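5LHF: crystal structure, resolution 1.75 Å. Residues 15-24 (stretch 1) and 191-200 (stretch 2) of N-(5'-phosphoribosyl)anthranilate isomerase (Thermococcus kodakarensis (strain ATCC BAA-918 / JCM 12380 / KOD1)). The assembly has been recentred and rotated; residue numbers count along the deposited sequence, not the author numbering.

Stretch 1 (15-24) DELRLVERYA
Stretch 2 (191-200) NGVKDRVLIE

Two segments far apart in sequence pack side by side, burying 482 Å² in total. Stretch 1 enters as a helix; E16, L19 and V20 from it, and Y23 from the loop that follows, make the contact. In stretch 2, V193 and K194 are extended (phi/psi -115/132 and -51/128), D195 continues at -123/127, and a new helix starts at R196. The helices run roughly parallel, their axes inclined at 31° and 11.4 Å apart at closest approach. In register, E16 lies by K194 (CA to CA 5.7 Å), L19 by R196 (CA to CA 7.0 Å) and Y23 by I199 (CA to CA 7.8 Å).

At the strand end, E16 (chi1 m, chi2 t, chi3 -38°) extends its carboxylate so that OE2 accepts a nearly linear hydrogen bond from K194 N, 2.8 Å long at 168°. A buried acid is tolerable here because both its oxygens are hydrogen-bonded. K194 (m, m, t, t) starts toward the helix, its aliphatic CG 4.2 Å from V20 CG2, then leads its amine away.

D195 (chi1 t, chi2 82°) caps the second helix: its OD2 accepts from L198 N at 2.9 Å, satisfying a first-turn amide. L19 (t, p), apolar and flexible, points toward this helix start, its CD2 3.4 Å from K194 O. Buried I199 (m, t) uses both branches: CD1 lies 4.0 Å from L19 CD2 and 4.3 Å from CG2 of compact V20 (chi1 t), while CG2 lies 3.6 Å from Y23 CG.

Y23 (chi1 m, chi2 91°) combines an apolar face with a polar edge: I199 CG2 lies 4.0 Å from the Y23 ring centroid in a CH-pi contact, and Y23 OH donates to E200 OE2 at 2.7 Å. E200 (m, t, chi3 -26°) uses its other oxygen, OE1, in a 3.0 Å salt bridge with R196 NH1. Exposed R196 (chi1 t, chi2 -94°) also brings its aliphatic CG within 3.5 Å of Y23 OH.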

# COMPACT_ATOMS: atom_id res chain seq x y z
N ASP A 15 -3.02 16.04 -12.13
CA ASP A 15 -3.25 15.26 -13.34
C ASP A 15 -3.17 13.76 -13.06
O ASP A 15 -4.02 12.99 -13.53
CB ASP A 15 -2.25 15.64 -14.43
CG ASP A 15 -2.50 17.02 -14.98
OD1 ASP A 15 -1.52 17.67 -15.39
OD2 ASP A 15 -3.68 17.45 -15.02
N GLU A 16 -2.16 13.33 -12.29
CA GLU A 16 -2.06 11.92 -11.94
C GLU A 16 -3.22 11.48 -11.06
O GLU A 16 -3.77 10.38 -11.23
CB GLU A 16 -0.73 11.67 -11.22
CG GLU A 16 0.46 11.71 -12.12
CD GLU A 16 1.71 11.23 -11.43
OE1 GLU A 16 1.88 11.52 -10.22
OE2 GLU A 16 2.49 10.52 -12.09
N LEU A 17 -3.61 12.32 -10.10
CA LEU A 17 -4.75 12.00 -9.25
C LEU A 17 -6.02 11.77 -10.06
O LEU A 17 -6.67 10.73 -9.93
CB LEU A 17 -4.99 13.12 -8.23
CG LEU A 17 -6.22 12.95 -7.34
CD1 LEU A 17 -6.11 11.73 -6.44
CD2 LEU A 17 -6.40 14.18 -6.52
N ARG A 18 -6.40 12.74 -10.90
CA ARG A 18 -7.63 12.60 -11.67
C ARG A 18 -7.61 11.37 -12.58
O ARG A 18 -8.66 10.75 -12.82
CB ARG A 18 -7.87 13.86 -12.51
CG ARG A 18 -8.12 15.10 -11.67
CD ARG A 18 -9.29 14.89 -10.71
NE ARG A 18 -9.71 16.14 -10.07
CZ ARG A 18 -10.23 16.21 -8.84
NH1 ARG A 18 -10.36 15.10 -8.12
NH2 ARG A 18 -10.59 17.38 -8.33
N LEU A 19 -6.44 11.01 -13.12
CA LEU A 19 -6.33 9.81 -13.94
C LEU A 19 -6.60 8.56 -13.11
O LEU A 19 -7.46 7.74 -13.46
CB LEU A 19 -4.95 9.73 -14.58
CG LEU A 19 -4.64 8.42 -15.30
CD1 LEU A 19 -5.72 8.21 -16.38
CD2 LEU A 19 -3.22 8.43 -15.89
N VAL A 20 -5.89 8.42 -11.99
CA VAL A 20 -6.06 7.26 -11.11
C VAL A 20 -7.49 7.13 -10.62
O VAL A 20 -7.99 6.01 -10.42
CB VAL A 20 -5.05 7.38 -9.95
CG1 VAL A 20 -5.42 6.47 -8.79
CG2 VAL A 20 -3.66 7.08 -10.45
N GLU A 21 -8.19 8.25 -10.42
CA GLU A 21 -9.54 8.21 -9.87
C GLU A 21 -10.54 7.56 -10.81
O GLU A 21 -11.62 7.15 -10.36
CB GLU A 21 -10.00 9.63 -9.53
CG GLU A 21 -9.25 10.21 -8.34
CD GLU A 21 -9.79 11.55 -7.91
OE1 GLU A 21 -9.69 11.85 -6.70
OE2 GLU A 21 -10.28 12.29 -8.77
N ARG A 22 -10.21 7.44 -12.09
CA ARG A 22 -11.12 6.79 -13.02
C ARG A 22 -11.06 5.28 -12.93
O ARG A 22 -11.91 4.59 -13.52
CB ARG A 22 -10.81 7.26 -14.44
CG ARG A 22 -11.04 8.74 -14.63
CD ARG A 22 -11.47 9.08 -16.05
NE ARG A 22 -10.45 8.74 -17.04
CZ ARG A 22 -9.37 9.47 -17.28
NH1 ARG A 22 -9.16 10.59 -16.60
NH2 ARG A 22 -8.50 9.08 -18.21
N TYR A 23 -10.08 4.74 -12.19
CA TYR A 23 -9.85 3.30 -12.16
C TYR A 23 -9.74 2.71 -10.77
O TYR A 23 -10.25 1.60 -10.55
CB TYR A 23 -8.57 2.97 -12.95
CG TYR A 23 -8.61 3.44 -14.39
CD1 TYR A 23 -8.14 4.71 -14.74
CD2 TYR A 23 -9.15 2.64 -15.38
CE1 TYR A 23 -8.17 5.14 -16.05
CE2 TYR A 23 -9.19 3.06 -16.70
CZ TYR A 23 -8.71 4.30 -17.03
OH TYR A 23 -8.75 4.72 -18.34
N ALA A 24 -9.07 3.38 -9.82
CA ALA A 24 -8.68 2.73 -8.58
C ALA A 24 -9.72 2.93 -7.49
O ALA A 24 -10.46 3.92 -7.48
CB ALA A 24 -7.32 3.26 -8.08
N ASN A 191 7.79 6.73 -17.92
CA ASN A 191 8.76 7.78 -17.61
C ASN A 191 8.37 8.51 -16.33
O ASN A 191 8.39 9.73 -16.26
CB ASN A 191 8.91 8.77 -18.78
CG ASN A 191 10.12 9.68 -18.62
OD1 ASN A 191 11.13 9.28 -18.04
ND2 ASN A 191 10.03 10.91 -19.12
N GLY A 192 7.96 7.73 -15.32
CA GLY A 192 7.62 8.26 -14.00
C GLY A 192 6.28 8.95 -13.88
O GLY A 192 6.00 9.56 -12.85
N VAL A 193 5.43 8.88 -14.90
CA VAL A 193 4.12 9.52 -14.85
C VAL A 193 3.06 8.43 -14.88
O VAL A 193 3.15 7.52 -15.71
CB VAL A 193 3.94 10.51 -16.01
CG1 VAL A 193 2.57 11.15 -15.94
CG2 VAL A 193 5.07 11.55 -15.99
N LYS A 194 2.08 8.51 -13.98
CA LYS A 194 0.95 7.59 -14.08
C LYS A 194 0.39 7.61 -15.50
O LYS A 194 0.12 8.69 -16.05
CB LYS A 194 -0.15 7.94 -13.08
CG LYS A 194 0.27 7.89 -11.62
CD LYS A 194 1.00 6.61 -11.24
CE LYS A 194 1.48 6.72 -9.80
NZ LYS A 194 2.55 5.78 -9.42
N ASP A 195 0.25 6.43 -16.11
CA ASP A 195 0.00 6.30 -17.54
C ASP A 195 -1.29 5.53 -17.81
O ASP A 195 -1.46 4.41 -17.33
CB ASP A 195 1.18 5.59 -18.21
CG ASP A 195 0.99 5.41 -19.71
OD1 ASP A 195 1.25 6.36 -20.47
OD2 ASP A 195 0.57 4.31 -20.12
N ARG A 196 -2.18 6.13 -18.62
CA ARG A 196 -3.52 5.56 -18.79
C ARG A 196 -3.46 4.18 -19.45
O ARG A 196 -4.21 3.27 -19.07
CB ARG A 196 -4.41 6.50 -19.62
CG ARG A 196 -5.87 6.05 -19.71
CD ARG A 196 -6.18 5.21 -20.96
NE ARG A 196 -5.84 5.92 -22.19
CZ ARG A 196 -5.89 5.38 -23.40
NH1 ARG A 196 -6.29 4.13 -23.56
NH2 ARG A 196 -5.56 6.11 -24.46
N VAL A 197 -2.59 4.00 -20.44
CA VAL A 197 -2.56 2.72 -21.13
C VAL A 197 -2.01 1.63 -20.23
O VAL A 197 -2.52 0.50 -20.21
CB VAL A 197 -1.78 2.84 -22.45
CG1 VAL A 197 -1.39 1.46 -22.96
CG2 VAL A 197 -2.62 3.59 -23.49
N LEU A 198 -0.97 1.94 -19.43
CA LEU A 198 -0.47 0.97 -18.46
C LEU A 198 -1.52 0.65 -17.40
O LEU A 198 -1.66 -0.51 -16.99
CB LEU A 198 0.80 1.50 -17.78
CG LEU A 198 2.00 1.64 -18.71
CD1 LEU A 198 3.21 2.07 -17.90
CD2 LEU A 198 2.26 0.32 -19.47
N ILE A 199 -2.26 1.66 -16.93
CA ILE A 199 -3.30 1.40 -15.94
C ILE A 199 -4.38 0.50 -16.53
O ILE A 199 -4.85 -0.44 -15.87
CB ILE A 199 -3.88 2.71 -15.38
CG1 ILE A 199 -2.82 3.42 -14.51
CG2 ILE A 199 -5.11 2.42 -14.52
CD1 ILE A 199 -3.18 4.89 -14.13
N GLU A 200 -4.80 0.76 -17.77
CA GLU A 200 -5.84 -0.07 -18.36
C GLU A 200 -5.35 -1.50 -18.55
O GLU A 200 -6.13 -2.46 -18.41
CB GLU A 200 -6.33 0.54 -19.67
CG GLU A 200 -7.09 1.81 -19.41
CD GLU A 200 -7.85 2.33 -20.61
OE1 GLU A 200 -7.44 2.04 -21.76
OE2 GLU A 200 -8.86 3.04 -20.41